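Local coordinates for amino acid ABC transporter, periplasmic amino acid-binding protein (Brucella ovis, PDB 4Z9N) that probably serves as the periplasmic solute-binding component of an amino acid ABC transporter and binds glutathione, at residues Leu77-Asp83 and Leu215-Gln219; Leu236-Glu240 and Ala314-Lys318; Ile243-Glu249 and Ile286-Asn291. Residue numbers count along the deposited sequence, not the author numbering.

Contact 1: Leu77-Asp83 and Leu215-Gln219. With NA (sodium ion), chain K.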
ATOM      1  N   LEU D  77       2.041  22.616   1.529  1.00 19.28           N
ATOM      2  CA  LEU D  77       1.712  21.640   2.561  1.00 18.80           C
ATOM      3  C   LEU D  77       2.662  21.776   3.758  1.00 23.93           C
ATOM      4  O   LEU D  77       2.229  21.737   4.911  1.00 19.74           O
ATOM      5  CB  LEU D  77       1.757  20.220   1.991  1.00 17.48           C
ATOM      6  CG  LEU D  77       1.418  19.043   2.917  1.00 16.93           C
ATOM      7  CD1 LEU D  77       0.003  19.159   3.489  1.00 18.47           C
ATOM      8  CD2 LEU D  77       1.580  17.717   2.176  1.00 18.07           C
ATOM      9  N   GLN D  78       3.953  21.955   3.484  1.00 20.43           N
ATOM     10  CA  GLN D  78       4.941  22.081   4.556  1.00 19.93           C
ATOM     11  C   GLN D  78       4.659  23.276   5.444  1.00 24.88           C
ATOM     12  O   GLN D  78       4.896  23.235   6.646  1.00 26.88           O
ATOM     13  CB  GLN D  78       6.355  22.209   3.980  1.00 21.73           C
ATOM     14  CG  GLN D  78       6.875  20.965   3.286  1.00 20.24           C
ATOM     15  CD  GLN D  78       8.171  21.246   2.530  1.00 26.06           C
ATOM     16  OE1 GLN D  78       9.096  20.428   2.514  1.00 27.15           O
ATOM     17  NE2 GLN D  78       8.246  22.416   1.918  1.00 22.67           N
ATOM     18  N   SER D  79       4.152  24.344   4.844  1.00 22.07           N
ATOM     19  CA  SER D  79       3.985  25.606   5.553  1.00 23.69           C
ATOM     20  C   SER D  79       2.725  25.577   6.414  1.00 25.02           C
ATOM     21  O   SER D  79       2.541  26.410   7.302  1.00 25.49           O
ATOM     22  CB  SER D  79       3.913  26.768   4.566  1.00 24.63           C
ATOM     23  OG  SER D  79       2.633  26.805   3.942  1.00 24.61           O
ATOM     24  N   GLY D  80       1.850  24.621   6.140  1.00 22.81           N
ATOM     25  CA  GLY D  80       0.577  24.564   6.831  1.00 24.52           C
ATOM     26  C   GLY D  80      -0.543  25.277   6.097  1.00 26.28           C
ATOM     27  O   GLY D  80      -1.676  25.333   6.584  1.00 27.02           O
ATOM     28  N   GLU D  81      -0.242  25.822   4.919  1.00 23.44           N
ATOM     29  CA  GLU D  81      -1.256  26.568   4.183  1.00 23.90           C
ATOM     30  C   GLU D  81      -2.386  25.620   3.767  1.00 22.98           C
ATOM     31  O   GLU D  81      -3.552  26.014   3.771  1.00 23.49           O
ATOM     32  CB  GLU D  81      -0.666  27.270   2.959  1.00 28.45           C
ATOM     33  CG  GLU D  81      -1.727  27.812   1.990  1.00 31.07           C
ATOM     34  CD  GLU D  81      -1.142  28.527   0.779  1.00 37.05           C
ATOM     35  OE1 GLU D  81      -1.940  29.014  -0.060  1.00 38.41           O
ATOM     36  OE2 GLU D  81       0.103  28.600   0.667  1.00 34.63           O
ATOM     37  N   VAL D  82      -2.040  24.380   3.414  1.00 21.72           N
ATOM     38  CA  VAL D  82      -3.066  23.361   3.181  1.00 22.10           C
ATOM     39  C   VAL D  82      -2.895  22.231   4.182  1.00 20.39           C
ATOM     40  O   VAL D  82      -1.791  21.974   4.674  1.00 22.21           O
ATOM     41  CB  VAL D  82      -3.054  22.806   1.722  1.00 20.03           C
ATOM     42  CG1 VAL D  82      -3.289  23.935   0.720  1.00 20.69           C
ATOM     43  CG2 VAL D  82      -1.757  22.042   1.414  1.00 19.12           C
ATOM     44  N   ASP D  83      -4.004  21.558   4.466  1.00 21.77           N
ATOM     45  CA  ASP D  83      -4.052  20.466   5.430  1.00 19.84           C
ATOM     46  C   ASP D  83      -3.686  19.125   4.787  1.00 21.50           C
ATOM     47  O   ASP D  83      -3.222  18.214   5.466  1.00 18.15           O
ATOM     48  CB  ASP D  83      -5.456  20.377   6.046  1.00 23.10           C
ATOM     49  CG  ASP D  83      -5.889  21.682   6.696  1.00 24.35           C
ATOM     50  OD1 ASP D  83      -5.108  22.252   7.486  1.00 24.85           O
ATOM     51  OD2 ASP D  83      -7.012  22.144   6.408  1.00 24.80           O
ATOM     52  N   LEU D 215      -1.800  10.331  -1.318  1.00 16.41           N
ATOM     53  CA  LEU D 215      -2.488  11.251  -0.429  1.00 15.48           C
ATOM     54  C   LEU D 215      -1.464  11.814   0.535  1.00 13.99           C
ATOM     55  O   LEU D 215      -0.988  11.108   1.426  1.00 15.61           O
ATOM     56  CB  LEU D 215      -3.610  10.519   0.309  1.00 16.09           C
ATOM     57  CG  LEU D 215      -4.558   9.804  -0.660  1.00 15.49           C
ATOM     58  CD1 LEU D 215      -5.565   8.983   0.104  1.00 19.97           C
ATOM     59  CD2 LEU D 215      -5.257  10.797  -1.585  1.00 16.27           C
ATOM     60  N   THR D 216      -1.105  13.080   0.353  1.00 14.45           N
ATOM     61  CA  THR D 216       0.137  13.582   0.934  1.00 14.40           C
ATOM     62  C   THR D 216      -0.138  14.463   2.147  1.00 16.94           C
ATOM     63  O   THR D 216      -0.956  15.361   2.069  1.00 18.22           O
ATOM     64  CB  THR D 216       0.925  14.351  -0.137  1.00 17.40           C
ATOM     65  OG1 THR D 216       1.021  13.521  -1.304  1.00 15.76           O
ATOM     66  CG2 THR D 216       2.330  14.705   0.355  1.00 14.46           C
ATOM     67  N   VAL D 217       0.505  14.160   3.274  1.00 15.31           N
ATOM     68  CA  VAL D 217       0.324  14.915   4.515  1.00 16.32           C
ATOM     69  C   VAL D 217       1.690  15.232   5.123  1.00 16.38           C
ATOM     70  O   VAL D 217       2.711  14.679   4.705  1.00 15.61           O
ATOM     71  CB  VAL D 217      -0.543  14.156   5.552  1.00 18.71           C
ATOM     72  CG1 VAL D 217      -1.997  14.003   5.076  1.00 17.68           C
ATOM     73  CG2 VAL D 217       0.068  12.791   5.869  1.00 20.67           C
ATOM     74  N   ARG D 218       1.701  16.111   6.116  1.00 19.23           N
ATOM     75  CA  ARG D 218       2.925  16.381   6.870  1.00 17.75           C
ATOM     76  C   ARG D 218       3.241  15.197   7.784  1.00 21.76           C
ATOM     77  O   ARG D 218       2.333  14.550   8.295  1.00 21.87           O
ATOM     78  CB  ARG D 218       2.785  17.669   7.694  1.00 19.22           C
ATOM     79  CG  ARG D 218       2.683  18.925   6.851  1.00 19.80           C
ATOM     80  CD  ARG D 218       2.575  20.179   7.715  1.00 21.42           C
ATOM     81  NE  ARG D 218       1.339  20.222   8.482  1.00 22.26           N
ATOM     82  CZ  ARG D 218       0.186  20.688   8.015  1.00 23.60           C
ATOM     83  NH1 ARG D 218       0.099  21.142   6.773  1.00 22.45           N
ATOM     84  NH2 ARG D 218      -0.890  20.678   8.786  1.00 23.55           N
ATOM     85  N   GLN D 219       4.528  14.914   7.982  1.00 19.79           N
ATOM     86  CA  GLN D 219       4.970  14.030   9.067  1.00 19.92           C
ATOM     87  C   GLN D 219       4.609  14.603  10.438  1.00 19.70           C
ATOM     88  O   GLN D 219       4.317  15.791  10.568  1.00 24.42           O
ATOM     89  CB  GLN D 219       6.488  13.801   8.995  1.00 23.38           C
ATOM     90  CG  GLN D 219       6.906  12.961   7.805  1.00 27.44           C
ATOM     91  CD  GLN D 219       8.408  12.713   7.720  1.00 27.53           C
ATOM     92  OE1 GLN D 219       8.865  11.852   6.951  1.00 24.35           O
ATOM     93  NE2 GLN D 219       9.183  13.465   8.505  1.00 25.29           N
TER
HETATM   94 NA    NA K 405       7.977  10.181   5.357  1.00 13.31          NA
HETATM   95  O   HOH W   1      -2.557  22.809   7.879  1.00 28.97           O
HETATM   96  O   HOH W   2      -0.837  17.581   6.825  1.00 17.81           O
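This is a mainly buried contact in which an arginine at the end of strand 211-218 docks into the turn after helix 73-78. It lies in the lobe that holds strands 21-25, 63-67 and 84-85. Arg218 NH1 donates to Leu77 O at 2.9 Å and to Val82 O at 2.9 Å. Both carbonyls lie near the guanidinium plane, at its edge. Gly80 leaves the helical conformation with positive phi, and its CA comes within 3.5 Å of Arg218 NH1. Two waters extend the polar network. Water 1 accepts from Arg218 NH2 at 2.9 Å and has Asp83 OD1 2.6 Å away; Asp83 OD2 is held by Lys18 in a salt bridge. Water 2 joins Arg218 N (3.0 Å) to Asp83 O (2.8 Å). Leu77 supplies the apolar part: its CD2 lies 3.6 Å from Thr216 CG2. Strand 101-117 adds to this packing through Leu101. Gln219, which follows Arg218, belongs to a sodium site with Asp96, Leu101, Asp102 and Asp226 of the second subunit. NH1 of Arg218 thus meets neutral backbone oxygens directly, and its guanidinium reaches the Asp83 carboxylate through water 1. Because Leu77 O and Val82 O lie on both arms of the turn, this is consistent with the arginine bracing the turn against the strand.

Contact 2: Leu236-Glu240 and Ala314-Lys318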
ATOM      1  N   LEU D 236     -12.463   2.200  -0.584  1.00 15.23           N
ATOM      2  CA  LEU D 236     -12.158   0.905  -1.196  1.00 15.45           C
ATOM      3  C   LEU D 236     -13.040  -0.218  -0.638  1.00 17.11           C
ATOM      4  O   LEU D 236     -13.612  -0.999  -1.401  1.00 14.16           O
ATOM      5  CB  LEU D 236     -10.687   0.553  -0.997  1.00 14.84           C
ATOM      6  CG  LEU D 236      -9.692   1.437  -1.776  1.00 11.29           C
ATOM      7  CD1 LEU D 236      -8.230   1.024  -1.510  1.00 12.35           C
ATOM      8  CD2 LEU D 236      -9.987   1.428  -3.293  1.00 12.24           C
ATOM      9  N   ASN D 237     -13.129  -0.314   0.691  1.00 12.60           N
ATOM     10  CA  ASN D 237     -13.939  -1.365   1.308  1.00 14.30           C
ATOM     11  C   ASN D 237     -15.403  -1.267   0.873  1.00 17.27           C
ATOM     12  O   ASN D 237     -16.031  -2.290   0.582  1.00 14.75           O
ATOM     13  CB  ASN D 237     -13.836  -1.320   2.844  1.00 15.70           C
ATOM     14  CG  ASN D 237     -12.655  -2.117   3.380  1.00 15.42           C
ATOM     15  OD1 ASN D 237     -12.722  -3.340   3.508  1.00 15.63           O
ATOM     16  ND2 ASN D 237     -11.560  -1.425   3.687  1.00 13.82           N
ATOM     17  N   ALA D 238     -15.929  -0.046   0.822  1.00 17.44           N
ATOM     18  CA  ALA D 238     -17.322   0.159   0.433  1.00 19.58           C
ATOM     19  C   ALA D 238     -17.563  -0.361  -0.977  1.00 17.80           C
ATOM     20  O   ALA D 238     -18.558  -1.051  -1.226  1.00 18.10           O
ATOM     21  CB  ALA D 238     -17.706   1.627   0.532  1.00 19.96           C
ATOM     22  N   GLU D 239     -16.649  -0.075  -1.898  1.00 15.83           N
ATOM     23  CA  GLU D 239     -16.846  -0.590  -3.251  1.00 20.76           C
ATOM     24  C   GLU D 239     -16.807  -2.117  -3.229  1.00 15.29           C
ATOM     25  O   GLU D 239     -17.673  -2.774  -3.818  1.00 17.76           O
ATOM     26  CB  GLU D 239     -15.811  -0.061  -4.250  1.00 18.19           C
ATOM     27  CG  GLU D 239     -16.155  -0.529  -5.670  1.00 16.95           C
ATOM     28  CD  GLU D 239     -15.100  -0.246  -6.715  1.00 19.12           C
ATOM     29  OE1 GLU D 239     -13.944   0.095  -6.360  1.00 15.31           O
ATOM     30  OE2 GLU D 239     -15.448  -0.357  -7.915  1.00 19.06           O
ATOM     31  N   GLU D 240     -15.827  -2.684  -2.531  1.00 14.61           N
ATOM     32  CA  GLU D 240     -15.708  -4.144  -2.446  1.00 16.35           C
ATOM     33  C   GLU D 240     -16.992  -4.799  -1.904  1.00 16.11           C
ATOM     34  O   GLU D 240     -17.376  -5.905  -2.327  1.00 16.90           O
ATOM     35  CB  GLU D 240     -14.509  -4.543  -1.567  1.00 17.14           C
ATOM     36  CG  GLU D 240     -14.240  -6.055  -1.596  1.00 18.31           C
ATOM     37  CD  GLU D 240     -13.150  -6.496  -0.625  1.00 19.87           C
ATOM     38  OE1 GLU D 240     -12.258  -5.682  -0.318  1.00 17.33           O
ATOM     39  OE2 GLU D 240     -13.211  -7.660  -0.163  1.00 20.98           O
ATOM     40  N   ALA D 314      -8.367  -1.240 -10.658  1.00 13.68           N
ATOM     41  CA  ALA D 314      -9.451  -2.146 -10.322  1.00 13.99           C
ATOM     42  C   ALA D 314      -9.216  -2.670  -8.911  1.00 12.98           C
ATOM     43  O   ALA D 314      -8.100  -2.635  -8.395  1.00 12.28           O
ATOM     44  CB  ALA D 314      -9.549  -3.317 -11.324  1.00 15.83           C
ATOM     45  N   GLN D 315     -10.286  -3.132  -8.284  1.00 13.73           N
ATOM     46  CA  GLN D 315     -10.192  -3.832  -7.011  1.00 13.02           C
ATOM     47  C   GLN D 315      -9.214  -4.999  -7.093  1.00 15.46           C
ATOM     48  O   GLN D 315      -9.067  -5.641  -8.138  1.00 13.78           O
ATOM     49  CB  GLN D 315     -11.575  -4.340  -6.605  1.00 13.76           C
ATOM     50  CG  GLN D 315     -12.523  -3.269  -6.045  1.00 17.88           C
ATOM     51  CD  GLN D 315     -12.185  -2.836  -4.631  1.00 17.51           C
ATOM     52  OE1 GLN D 315     -11.616  -3.606  -3.854  1.00 18.85           O
ATOM     53  NE2 GLN D 315     -12.575  -1.616  -4.274  1.00 17.30           N
ATOM     54  N   TRP D 316      -8.585  -5.287  -5.960  1.00 15.64           N
ATOM     55  CA  TRP D 316      -7.617  -6.373  -5.832  1.00 16.82           C
ATOM     56  C   TRP D 316      -8.197  -7.727  -6.249  1.00 16.88           C
ATOM     57  O   TRP D 316      -7.489  -8.568  -6.811  1.00 19.58           O
ATOM     58  CB  TRP D 316      -7.114  -6.425  -4.374  1.00 11.76           C
ATOM     59  CG  TRP D 316      -8.207  -6.819  -3.410  1.00 12.07           C
ATOM     60  CD1 TRP D 316      -9.189  -6.018  -2.883  1.00 12.83           C
ATOM     61  CD2 TRP D 316      -8.423  -8.127  -2.882  1.00 12.56           C
ATOM     62  NE1 TRP D 316     -10.006  -6.767  -2.046  1.00 14.80           N
ATOM     63  CE2 TRP D 316      -9.553  -8.061  -2.032  1.00 15.15           C
ATOM     64  CE3 TRP D 316      -7.765  -9.357  -3.040  1.00 17.22           C
ATOM     65  CZ2 TRP D 316     -10.039  -9.182  -1.337  1.00 16.12           C
ATOM     66  CZ3 TRP D 316      -8.248 -10.471  -2.350  1.00 18.26           C
ATOM     67  CH2 TRP D 316      -9.382 -10.375  -1.518  1.00 17.62           C
ATOM     68  N   ASN D 317      -9.484  -7.943  -5.991  1.00 16.02           N
ATOM     69  CA  ASN D 317     -10.097  -9.227  -6.315  1.00 17.01           C
ATOM     70  C   ASN D 317     -10.812  -9.178  -7.659  1.00 17.34           C
ATOM     71  O   ASN D 317     -11.614 -10.061  -7.977  1.00 16.72           O
ATOM     72  CB  ASN D 317     -11.072  -9.668  -5.211  1.00 19.76           C
ATOM     73  CG  ASN D 317     -12.184  -8.670  -4.969  1.00 19.03           C
ATOM     74  OD1 ASN D 317     -12.183  -7.565  -5.508  1.00 17.73           O
ATOM     75  ND2 ASN D 317     -13.153  -9.062  -4.142  1.00 24.90           N
ATOM     76  N   LYS D 318     -10.520  -8.142  -8.440  1.00 16.60           N
ATOM     77  CA  LYS D 318     -11.005  -8.031  -9.812  1.00 18.84           C
ATOM     78  C   LYS D 318      -9.834  -7.746 -10.757  1.00 21.50           C
ATOM     79  O   LYS D 318     -10.025  -7.180 -11.831  1.00 25.03           O
ATOM     80  CB  LYS D 318     -12.051  -6.916  -9.942  1.00 22.88           C
ATOM     81  CG  LYS D 318     -13.267  -7.074  -9.036  1.00 25.94           C
ATOM     82  CD  LYS D 318     -14.035  -8.343  -9.323  1.00 35.98           C
ATOM     83  CE  LYS D 318     -15.301  -8.395  -8.491  1.00 45.50           C
ATOM     84  NZ  LYS D 318     -16.206  -7.277  -8.868  1.00 51.12           N
TER
HETATM   85  O   HOH W   3     -10.973  -3.424  -1.208  1.00 12.23           O
HETATM   86  O   HOH W   4     -16.042  -7.874  -4.008  1.00 27.89           O
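Direct hydrogen bonds dominate this contact between the last turn of helix 222-240 and an irregular segment near the C terminus. Gln315 NE2 donates twice, to Leu236 O at 3.1 Å and to Glu239 OE1 at 3.0 Å. Leu236 O also accepts the helical bond from Glu240 N at 3.0 Å, so it is shared. Trp316 NE1 donates to Glu240 OE1 at 3.0 Å, and that oxygen lies near the indole plane, at the ring edge. Both glutamates have charged partners too. Glu239 pairs with Arg310, and Glu240 with Lys210 of the second subunit. Water gives two further bridges. Water 3 donates to Glu240 OE1 and Gln315 OE1, both at 2.7 Å. Water 4 links Glu240 O (2.9 Å) to Asn317 ND2 (3.1 Å). Van der Waals contact is slight: Glu240 CG lies 4.1 Å from Asn317 ND2, and Glu240 CB 3.8 Å from Gln315 OE1. Within the loop, Lys318 N bonds to Gln315 O at 2.9 Å and closes a turn. The result is a C-terminal segment docked by side-chain amide and indole donors on a helix end, at the subunit interface of this two-lobed solute-binding fold.

Contact 3: Ile243-Glu249 and Ile286-Asn291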
ATOM      1  N   ILE D 243     -21.394  -1.209  -1.501  1.00 20.49           N
ATOM      2  CA  ILE D 243     -22.040  -0.089  -0.832  1.00 20.82           C
ATOM      3  C   ILE D 243     -21.836   1.160  -1.667  1.00 21.25           C
ATOM      4  O   ILE D 243     -20.695   1.554  -1.950  1.00 23.04           O
ATOM      5  CB  ILE D 243     -21.503   0.120   0.597  1.00 20.95           C
ATOM      6  CG1 ILE D 243     -21.681  -1.149   1.416  1.00 20.36           C
ATOM      7  CG2 ILE D 243     -22.255   1.279   1.282  1.00 21.99           C
ATOM      8  CD1 ILE D 243     -20.813  -1.184   2.645  1.00 21.69           C
ATOM      9  N   THR D 244     -22.944   1.776  -2.052  1.00 23.91           N
ATOM     10  CA  THR D 244     -22.926   2.905  -2.968  1.00 26.26           C
ATOM     11  C   THR D 244     -23.600   4.118  -2.342  1.00 27.37           C
ATOM     12  O   THR D 244     -24.264   4.012  -1.307  1.00 25.84           O
ATOM     13  CB  THR D 244     -23.637   2.560  -4.292  1.00 22.97           C
ATOM     14  OG1 THR D 244     -25.026   2.319  -4.039  1.00 24.91           O
ATOM     15  CG2 THR D 244     -23.026   1.313  -4.920  1.00 25.91           C
ATOM     16  N   GLN D 245     -23.442   5.270  -2.980  1.00 26.22           N
ATOM     17  CA  GLN D 245     -24.103   6.490  -2.529  1.00 24.70           C
ATOM     18  C   GLN D 245     -25.611   6.280  -2.425  1.00 26.91           C
ATOM     19  O   GLN D 245     -26.255   6.756  -1.485  1.00 28.16           O
ATOM     20  CB  GLN D 245     -23.795   7.639  -3.485  1.00 29.12           C
ATOM     21  CG  GLN D 245     -24.289   9.004  -3.033  1.00 32.15           C
ATOM     22  CD  GLN D 245     -23.815  10.112  -3.956  1.00 33.38           C
ATOM     23  OE1 GLN D 245     -23.870   9.976  -5.180  1.00 34.44           O
ATOM     24  NE2 GLN D 245     -23.337  11.213  -3.377  1.00 29.09           N
ATOM     25  N   ALA D 246     -26.163   5.550  -3.387  1.00 27.59           N
ATOM     26  CA  ALA D 246     -27.609   5.362  -3.465  1.00 29.98           C
ATOM     27  C   ALA D 246     -28.141   4.367  -2.439  1.00 32.70           C
ATOM     28  O   ALA D 246     -29.289   4.482  -1.998  1.00 32.66           O
ATOM     29  CB  ALA D 246     -28.000   4.924  -4.868  1.00 33.56           C
ATOM     30  N   ASN D 247     -27.328   3.389  -2.044  1.00 31.58           N
ATOM     31  CA  ASN D 247     -27.882   2.332  -1.198  1.00 29.53           C
ATOM     32  C   ASN D 247     -27.342   2.307   0.227  1.00 28.71           C
ATOM     33  O   ASN D 247     -27.765   1.478   1.024  1.00 29.50           O
ATOM     34  CB  ASN D 247     -27.681   0.955  -1.853  1.00 28.96           C
ATOM     35  CG  ASN D 247     -26.231   0.453  -1.817  1.00 26.47           C
ATOM     36  OD1 ASN D 247     -25.368   0.975  -1.101  1.00 25.15           O
ATOM     37  ND2 ASN D 247     -25.969  -0.597  -2.597  1.00 26.05           N
ATOM     38  N   VAL D 248     -26.403   3.195   0.545  1.00 27.32           N
ATOM     39  CA  VAL D 248     -25.738   3.116   1.847  1.00 26.45           C
ATOM     40  C   VAL D 248     -26.716   3.257   3.027  1.00 28.73           C
ATOM     41  O   VAL D 248     -26.525   2.633   4.073  1.00 30.78           O
ATOM     42  CB  VAL D 248     -24.603   4.153   1.948  1.00 24.91           C
ATOM     43  CG1 VAL D 248     -25.142   5.570   1.838  1.00 29.32           C
ATOM     44  CG2 VAL D 248     -23.826   3.954   3.240  1.00 25.64           C
ATOM     45  N   GLU D 249     -27.766   4.055   2.877  1.00 30.44           N
ATOM     46  CA  GLU D 249     -28.704   4.201   3.983  1.00 32.61           C
ATOM     47  C   GLU D 249     -29.403   2.872   4.227  1.00 35.32           C
ATOM     48  O   GLU D 249     -29.631   2.493   5.369  1.00 39.10           O
ATOM     49  CB  GLU D 249     -29.721   5.313   3.719  1.00 44.38           C
ATOM     50  CG  GLU D 249     -30.693   5.557   4.881  1.00 51.29           C
ATOM     51  CD  GLU D 249     -30.025   6.141   6.120  1.00 53.96           C
ATOM     52  OE1 GLU D 249     -28.912   6.694   5.997  1.00 51.36           O
ATOM     53  OE2 GLU D 249     -30.629   6.058   7.211  1.00 58.72           O
ATOM     54  N   ILE D 286     -19.693   7.880   2.096  1.00 20.16           N
ATOM     55  CA  ILE D 286     -20.377   7.336   0.933  1.00 26.73           C
ATOM     56  C   ILE D 286     -21.574   8.212   0.510  1.00 27.10           C
ATOM     57  O   ILE D 286     -21.836   8.398  -0.685  1.00 24.14           O
ATOM     58  CB  ILE D 286     -20.811   5.883   1.205  1.00 24.86           C
ATOM     59  CG1 ILE D 286     -19.592   5.033   1.563  1.00 22.22           C
ATOM     60  CG2 ILE D 286     -21.474   5.292  -0.014  1.00 22.74           C
ATOM     61  CD1 ILE D 286     -18.505   5.006   0.472  1.00 19.68           C
ATOM     62  N   LYS D 287     -22.291   8.766   1.479  1.00 23.29           N
ATOM     63  CA  LYS D 287     -23.347   9.720   1.160  1.00 25.03           C
ATOM     64  C   LYS D 287     -22.794  10.945   0.438  1.00 25.14           C
ATOM     65  O   LYS D 287     -23.426  11.476  -0.485  1.00 26.27           O
ATOM     66  CB  LYS D 287     -24.081  10.149   2.430  1.00 30.53           C
ATOM     67  CG  LYS D 287     -24.935   9.045   3.030  1.00 32.59           C
ATOM     68  CD  LYS D 287     -26.193   9.584   3.648  1.00 36.21           C
ATOM     69  CE  LYS D 287     -27.046   8.442   4.194  1.00 42.17           C
ATOM     70  NZ  LYS D 287     -27.929   8.869   5.322  1.00 43.04           N
ATOM     71  N   GLY D 288     -21.609  11.381   0.854  1.00 24.31           N
ATOM     72  CA  GLY D 288     -21.007  12.582   0.305  1.00 24.27           C
ATOM     73  C   GLY D 288     -20.473  12.447  -1.110  1.00 23.64           C
ATOM     74  O   GLY D 288     -20.648  13.353  -1.929  1.00 24.53           O
ATOM     75  N   VAL D 289     -19.821  11.324  -1.408  1.00 23.43           N
ATOM     76  CA  VAL D 289     -19.103  11.185  -2.678  1.00 22.95           C
ATOM     77  C   VAL D 289     -19.279   9.806  -3.333  1.00 22.02           C
ATOM     78  O   VAL D 289     -18.817   9.597  -4.453  1.00 22.70           O
ATOM     79  CB  VAL D 289     -17.594  11.479  -2.487  1.00 20.30           C
ATOM     80  CG1 VAL D 289     -17.362  12.958  -2.078  1.00 21.06           C
ATOM     81  CG2 VAL D 289     -16.989  10.521  -1.470  1.00 19.12           C
ATOM     82  N   GLY D 290     -19.945   8.879  -2.654  1.00 21.12           N
ATOM     83  CA  GLY D 290     -20.066   7.516  -3.151  1.00 22.60           C
ATOM     84  C   GLY D 290     -18.795   6.715  -2.899  1.00 21.32           C
ATOM     85  O   GLY D 290     -17.870   7.215  -2.257  1.00 18.31           O
ATOM     86  N   ASN D 291     -18.727   5.479  -3.398  1.00 18.67           N
ATOM     87  CA  ASN D 291     -17.534   4.659  -3.137  1.00 20.11           C
ATOM     88  C   ASN D 291     -16.421   4.926  -4.163  1.00 18.32           C
ATOM     89  O   ASN D 291     -16.585   5.741  -5.080  1.00 18.15           O
ATOM     90  CB  ASN D 291     -17.887   3.152  -3.086  1.00 18.00           C
ATOM     91  CG  ASN D 291     -18.315   2.570  -4.441  1.00 17.87           C
ATOM     92  OD1 ASN D 291     -17.707   2.825  -5.484  1.00 17.78           O
ATOM     93  ND2 ASN D 291     -19.355   1.737  -4.410  1.00 18.78           N
TER
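A very short salt bridge, 2.5 Å from Lys287 NZ to Glu249 OE1, marks the exposed edge of this contact. Two amide side chains make the other direct polar links. Gln245 NE2 donates to Lys287 O at 2.9 Å, near the end of helix 281-289. Asn291 ND2 donates to Ile243 O at 2.8 Å. Two local motifs meet here: an ST motif at Thr244 and an asparagine N-cap at Asn291. In the first, Thr244 OG1 accepts from Asn247 N at 3.2 Å, and Asn247 OD1 accepts in return from Thr244 N at 2.7 Å. In the second, Asn291 OD1 caps the start of helix 292-299 by accepting from Glu294 N. Asn291 thus uses one side chain to start a helix and to hold the neighbouring loop. The same neighbour, Glu294, receives a bond from Gln245 N through its carboxylate.

The backbones come closest where Gln245 crosses Gly290, with CA atoms 4.2 Å apart. Gly290 has positive phi, and a side chain there would crowd Gln245 CB. Gln245 CA also makes a CA-H...O contact of 3.5 Å with Ile286 O. Apolar packing centres on Ile286, which points toward the other segment. Its CG2 lies 3.9 Å from Val248 CB and 4.3 Å from Ile243 CG2. Ala238 of helix 222-240 also touches Ile243, Ile286 and Asn291. Further out, the aliphatic part of Lys287 lies along Val248, with Lys287 CG 3.7 Å from Val248 CG1.

From the N terminus, contact 1 closes first. It brings helix 73-78 to strand 211-218 across 131 residues, which include the strands 134-138, 159-163 and 180-182. Helix 222-240 follows directly, and its end opens contact 2. Contact 2 closes only near the C terminus, at residues 314-318. Contact 3 is nested inside that loop. Contact 1 stands in series with both, its centre about 28 Å from each of theirs. Contacts 2 and 3 touch: Ala238 CB packs 3.5 Å from Ile286 CD1. Contact 2 ties the C-terminal tail to the end of helix 222-240, and contact 3 ties the chain just after that helix to the end of helix 281-289.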